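Local structure of 2,3-bisphosphoglycerate-independent phosphoglycerate mutase (Pyrococcus horikoshii, 2ZKT) at residues E338-I343 against M401-R406; E210-R213 against K217-A220; H347-P350 against N355-G358. The protein probably interconverts 2-phosphoglycerate and 3-phosphoglycerate in glycolysis, as a metal-dependent mutase of the alkaline phosphatase superfamily. One frame throughout, in Å; residues are numbered along the deposited sequence.

Interaction 1: E338-I343 against M401-R406; sequences EVVIAI and MDLMNR
V340 meets L403 and M404 through carbon alone, and no hydrogen bond joins the two segments. With CG1 anti to the backbone N (chi1 177°), the two methyls of V340 divide the work. V340 CG1 lies 4.1 Å from L403 CB and equally near L403 CD1, the two side chains crossing at about a right angle. V340 CG2 faces the next residue, 3.7 Å from M404 CG. I365 of strand 361-366 touches both V340 and L403.

The polar interactions run within the turn and out to the N-terminal segment. At the end of helix 396-403 a Schellman motif turns the chain: N405 has positive phi (60°), R406 N bonds to M401 O at 2.8 Å, and N405 N bonds to D402 O at 2.9 Å. L403 O takes a bond from R5 NH2, while N405 ND2 and R406 NE donate to the backbone oxygens of L3 and R5, tying the turn to the chain entering strand 6-12.

Strand 339-344 runs between strands 6-12 and 361-366 in the mixed sheet, and the C-terminal helix leans its last turn on it, an arrangement that belongs to the layered alpha/beta core of the alkaline phosphatase superfamily.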
# COMPACT_ATOMS: atom_id res chain seq x y z
N GLU B 338 10.76 5.69 -24.48
CA GLU B 338 11.16 7.06 -24.80
C GLU B 338 11.50 7.87 -23.53
O GLU B 338 12.17 8.89 -23.56
CB GLU B 338 10.00 7.74 -25.54
CG GLU B 338 9.63 7.03 -26.85
CD GLU B 338 8.47 7.75 -27.50
OE1 GLU B 338 7.40 7.79 -26.90
OE2 GLU B 338 8.63 8.25 -28.61
N VAL B 339 11.01 7.41 -22.38
CA VAL B 339 11.22 8.13 -21.13
C VAL B 339 11.84 7.24 -20.06
O VAL B 339 11.32 6.17 -19.73
CB VAL B 339 9.87 8.70 -20.58
CG1 VAL B 339 10.11 9.56 -19.36
CG2 VAL B 339 9.18 9.52 -21.65
N VAL B 340 12.97 7.70 -19.52
CA VAL B 340 13.66 6.97 -18.47
C VAL B 340 13.13 7.53 -17.16
O VAL B 340 13.24 8.73 -16.90
CB VAL B 340 15.17 7.22 -18.54
CG1 VAL B 340 15.86 6.51 -17.38
CG2 VAL B 340 15.70 6.73 -19.89
N ILE B 341 12.53 6.67 -16.34
CA ILE B 341 11.97 7.14 -15.08
C ILE B 341 12.73 6.69 -13.82
O ILE B 341 13.13 5.53 -13.68
CB ILE B 341 10.48 6.73 -14.95
CG1 ILE B 341 9.87 7.34 -13.68
CG2 ILE B 341 10.35 5.23 -14.93
CD1 ILE B 341 8.37 7.15 -13.56
N ALA B 342 12.91 7.64 -12.90
CA ALA B 342 13.60 7.37 -11.65
C ALA B 342 12.73 7.88 -10.50
O ALA B 342 12.16 8.97 -10.57
CB ALA B 342 14.97 8.06 -11.64
N ILE B 343 12.63 7.08 -9.45
CA ILE B 343 11.83 7.47 -8.30
C ILE B 343 12.58 7.22 -7.01
O ILE B 343 13.15 6.15 -6.79
CB ILE B 343 10.50 6.68 -8.26
CG1 ILE B 343 9.69 6.97 -9.53
CG2 ILE B 343 9.70 7.06 -7.01
CD1 ILE B 343 8.44 6.11 -9.69
N MET B 401 21.15 10.20 -17.26
CA MET B 401 21.61 10.83 -18.49
C MET B 401 22.26 9.81 -19.41
O MET B 401 22.11 9.89 -20.63
CB MET B 401 22.58 11.98 -18.18
CG MET B 401 21.89 13.25 -17.65
SD MET B 401 20.78 14.02 -18.86
CE MET B 401 19.76 15.09 -17.81
N ASP B 402 22.95 8.83 -18.83
CA ASP B 402 23.59 7.79 -19.63
C ASP B 402 22.55 6.87 -20.26
O ASP B 402 22.65 6.47 -21.42
CB ASP B 402 24.58 7.00 -18.75
CG ASP B 402 25.37 6.00 -19.60
OD1 ASP B 402 26.02 6.43 -20.56
OD2 ASP B 402 25.38 4.81 -19.28
N LEU B 403 21.52 6.50 -19.46
CA LEU B 403 20.45 5.67 -20.01
C LEU B 403 19.69 6.43 -21.11
O LEU B 403 19.09 5.85 -22.01
CB LEU B 403 19.47 5.31 -18.89
CG LEU B 403 20.02 4.26 -17.91
CD1 LEU B 403 19.23 4.25 -16.60
CD2 LEU B 403 19.95 2.83 -18.45
N MET B 404 19.68 7.78 -20.96
CA MET B 404 19.03 8.64 -21.94
C MET B 404 19.94 8.91 -23.16
O MET B 404 19.58 9.64 -24.07
CB MET B 404 18.70 9.99 -21.27
CG MET B 404 17.50 9.95 -20.30
SD MET B 404 17.60 11.22 -19.01
CE MET B 404 17.11 12.66 -19.97
N ASN B 405 21.13 8.31 -23.15
CA ASN B 405 22.11 8.48 -24.23
C ASN B 405 22.52 9.94 -24.40
O ASN B 405 22.78 10.40 -25.52
CB ASN B 405 21.54 7.93 -25.55
CG ASN B 405 21.34 6.43 -25.52
OD1 ASN B 405 22.17 5.69 -24.97
ND2 ASN B 405 20.24 5.95 -26.11
N ARG B 406 22.59 10.67 -23.29
CA ARG B 406 22.98 12.07 -23.32
C ARG B 406 24.30 12.29 -22.60
O ARG B 406 24.67 13.42 -22.29
CB ARG B 406 21.88 12.93 -22.67
CG ARG B 406 20.58 12.97 -23.48
CD ARG B 406 19.47 13.74 -22.76
NE ARG B 406 18.20 13.64 -23.48
CZ ARG B 406 17.89 14.34 -24.57
NH1 ARG B 406 18.75 15.23 -25.06
NH2 ARG B 406 16.74 14.12 -25.19

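Interaction 2: E210-R213 against K217-A220; sequences ERRR and KPIA
R212 reaches from helix 207-214 to the loop that turns back past the helix's C-terminal end, a helix-to-strand connection leading into strand 222-229 of the antiparallel four-stranded sheet. Its NE donates to P218 O at 3.1 Å. The oxygen lies near the guanidinium plane, but the donor stands 46° out of the plane of the carbonyl. NH2 appears to make a second bond to the same oxygen, though its position in the model is less certain. K217 CB sits 4.0 Å above the guanidinium plane, over its centre, and I219 CA lies at the edge in plane. Nearer the backbone, R212 CB packs on I219 CG2 at 3.8 Å, and that methyl also comes within 3.7 Å of R213 N.

The backbone closes the turn: K217 N donates to R212 O at 2.9 Å. An alanine here in place of R212 would probably leave P218 O without its side-chain donor and K217 CB without the flat group it packs on.

Farther out, I219 O accepts from T104 OG1 and A220 O from N209 ND2, fixing the loop beyond the turn, while A127 touches both R212 and P218. A bend at chi3 (98°) brings a face of the R212 guanidinium against K217 CB; the K217 chain crosses that of R212 at about a right angle and leaves two positive ends close together, R212 NH1 and K217 NZ 4.3 Å apart.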
# COMPACT_ATOMS: atom_id res chain seq x y z
N GLU B 210 -1.36 45.20 17.78
CA GLU B 210 -2.15 46.12 18.57
C GLU B 210 -3.48 45.47 18.95
O GLU B 210 -3.93 45.51 20.09
CB GLU B 210 -2.41 47.38 17.73
CG GLU B 210 -1.22 48.35 17.75
CD GLU B 210 -0.78 48.57 19.17
OE1 GLU B 210 -1.63 48.65 20.05
OE2 GLU B 210 0.43 48.67 19.40
N ARG B 211 -4.13 44.89 17.93
CA ARG B 211 -5.26 44.02 18.21
C ARG B 211 -4.81 42.82 19.04
O ARG B 211 -5.54 42.27 19.86
CB ARG B 211 -5.79 43.54 16.86
CG ARG B 211 -7.06 42.68 16.98
CD ARG B 211 -7.36 41.93 15.66
NE ARG B 211 -6.71 40.61 15.67
CZ ARG B 211 -7.03 39.76 14.67
NH1 ARG B 211 -7.87 40.13 13.72
NH2 ARG B 211 -6.48 38.54 14.65
N ARG B 212 -3.56 42.39 18.78
CA ARG B 212 -3.09 41.13 19.33
C ARG B 212 -2.89 41.16 20.86
O ARG B 212 -3.31 40.26 21.57
CB ARG B 212 -1.80 40.73 18.60
CG ARG B 212 -2.08 39.68 17.52
CD ARG B 212 -0.83 39.35 16.69
NE ARG B 212 -0.18 38.13 17.19
CZ ARG B 212 -0.77 36.94 16.92
NH1 ARG B 212 -1.90 36.90 16.23
NH2 ARG B 212 -0.21 35.80 17.37
N ARG B 213 -2.19 42.20 21.35
CA ARG B 213 -2.01 42.30 22.80
C ARG B 213 -3.37 42.48 23.51
O ARG B 213 -3.60 41.99 24.61
CB ARG B 213 -1.08 43.47 23.13
CG ARG B 213 -0.73 43.55 24.63
CD ARG B 213 0.75 43.91 24.86
NE ARG B 213 1.25 43.30 26.10
CZ ARG B 213 2.10 44.04 26.86
NH1 ARG B 213 2.43 45.27 26.48
NH2 ARG B 213 2.59 43.54 28.01
N LYS B 217 -3.17 37.60 22.67
CA LYS B 217 -2.32 36.74 21.84
C LYS B 217 -0.87 37.24 21.83
O LYS B 217 -0.61 38.44 21.87
CB LYS B 217 -2.86 36.71 20.40
CG LYS B 217 -4.33 36.27 20.29
CD LYS B 217 -4.78 36.12 18.83
CE LYS B 217 -4.96 34.66 18.42
NZ LYS B 217 -5.35 34.53 16.99
N PRO B 218 0.11 36.30 21.80
CA PRO B 218 1.53 36.70 21.79
C PRO B 218 1.85 37.47 20.50
O PRO B 218 1.71 36.94 19.40
CB PRO B 218 2.26 35.35 21.87
CG PRO B 218 1.32 34.41 21.16
CD PRO B 218 -0.03 34.83 21.71
N ILE B 219 2.30 38.72 20.65
CA ILE B 219 2.60 39.57 19.50
C ILE B 219 3.85 39.21 18.69
O ILE B 219 4.88 38.81 19.25
CB ILE B 219 2.72 41.06 19.92
CG1 ILE B 219 3.87 41.22 20.93
CG2 ILE B 219 1.39 41.54 20.51
CD1 ILE B 219 4.12 42.67 21.36
N ALA B 220 3.74 39.36 17.37
CA ALA B 220 4.85 39.10 16.45
C ALA B 220 5.67 40.39 16.42
O ALA B 220 5.55 41.18 15.48
CB ALA B 220 4.33 38.78 15.04

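Interaction 3: H347-P350 against N355-G358; sequences HSTP and NHSG. With ZN (zinc ion), chain G; ZN (zinc ion), chain H.
H347 and H356 swing their rings together from different first torsions: H347 holds CG between its backbone N and carbonyl carbon (chi1 64°), whereas H356 has CG anti to the carbonyl carbon (chi1 -58°). The imidazoles stack face to face, centroids 3.5 Å apart and planes at 27°, with H347 CE1 over the centre of the H356 ring and H356 ND1 nearer the rim of H347. Each ring uses NE2 on a different zinc ion: H347 NE2 binds one at 2.4 Å, with D13, S60 and D346 completing the set, and H356 NE2 binds the other at 2.3 Å, with D305 and H309.

The opposite ring nitrogens fix the rotations. H347 ND1 donates to S348 O at 3.2 Å, and S357 N reaches that oxygen from the other face of its carbonyl plane at 2.8 Å, a fairly straight bond. H356 ND1 bonds to A58 O. A water bridges the two segments, accepting from S348 N at 2.8 Å and donating to S357 O.

Second-shell groups set the loop: T349 OG1 bonds to the zinc ligand D305, S357 OG to D359 OD2, and S348 OG to D359 O, while P350 lies against S357.

With ND1 of each ring engaged by a backbone carbonyl, both NE2 atoms point to metal, as expected of the two-metal centre of this superfamily, where paired ions probably serve phosphoryl transfer.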
# COMPACT_ATOMS: atom_id res chain seq x y z
N HIS B 347 15.70 12.19 0.88
CA HIS B 347 16.27 11.72 2.14
C HIS B 347 15.27 10.88 2.95
O HIS B 347 14.10 10.74 2.60
CB HIS B 347 16.73 12.94 2.95
CG HIS B 347 15.54 13.78 3.31
ND1 HIS B 347 14.60 13.41 4.23
CD2 HIS B 347 15.20 15.06 2.84
CE1 HIS B 347 13.73 14.43 4.30
NE2 HIS B 347 14.07 15.44 3.48
N SER B 348 15.77 10.27 4.04
CA SER B 348 14.89 9.52 4.94
C SER B 348 14.34 10.40 6.06
O SER B 348 15.03 11.28 6.58
CB SER B 348 15.70 8.37 5.55
OG SER B 348 15.85 7.34 4.56
N THR B 349 13.09 10.16 6.44
CA THR B 349 12.47 10.88 7.55
C THR B 349 11.65 9.87 8.31
O THR B 349 10.44 9.81 8.17
CB THR B 349 11.55 12.02 7.08
OG1 THR B 349 12.31 12.97 6.32
CG2 THR B 349 10.94 12.75 8.30
N PRO B 350 12.32 9.04 9.12
CA PRO B 350 11.68 7.99 9.93
C PRO B 350 10.65 8.58 10.90
O PRO B 350 10.89 9.63 11.50
CB PRO B 350 12.85 7.35 10.68
CG PRO B 350 14.06 7.70 9.86
CD PRO B 350 13.77 9.10 9.40
N ASN B 355 12.25 13.51 12.19
CA ASN B 355 13.16 14.44 11.52
C ASN B 355 14.00 13.63 10.54
O ASN B 355 13.96 12.40 10.55
CB ASN B 355 14.07 15.13 12.54
CG ASN B 355 14.44 16.55 12.12
OD1 ASN B 355 14.88 16.79 10.98
ND2 ASN B 355 14.26 17.50 13.04
N HIS B 356 14.75 14.32 9.69
CA HIS B 356 15.59 13.66 8.69
C HIS B 356 16.62 12.75 9.35
O HIS B 356 17.23 13.11 10.37
CB HIS B 356 16.34 14.70 7.85
CG HIS B 356 15.44 15.66 7.13
ND1 HIS B 356 15.91 16.56 6.19
CD2 HIS B 356 14.10 15.88 7.22
CE1 HIS B 356 14.90 17.29 5.73
NE2 HIS B 356 13.79 16.89 6.34
N SER B 357 16.83 11.57 8.77
CA SER B 357 17.81 10.61 9.28
C SER B 357 18.86 10.43 8.19
O SER B 357 18.73 10.97 7.08
CB SER B 357 17.16 9.25 9.55
OG SER B 357 16.87 8.59 8.32
N GLY B 358 19.91 9.67 8.51
CA GLY B 358 20.97 9.42 7.56
C GLY B 358 20.75 8.11 6.81
O GLY B 358 21.55 7.75 5.94
ZN ZN G . 12.95 17.00 1.98
ZN ZN H . 11.57 17.40 6.28
O HOH W 1 18.54 10.26 4.53

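Both zinc sites draw a ligand from interaction 3, their ions 4.5 Å apart (ZN of chain G to ZN of chain H). Interaction 1 is its neighbour in sequence: strand 339-344 leads into the loop that carries H347 and H356, and interaction 3 is nested in the chain between the segments of interaction 1, with centres about 27 Å apart. Interaction 1 lies near the start of the strand, and the zinc ligands follow its other end. Interaction 2 lies elsewhere, beside the antiparallel sheet; its nearest atoms are about 23 Å from interaction 3 and about 39 Å from interaction 1, and it touches neither. Interactions 1 and 2 lie on opposite sides of the chain's centre.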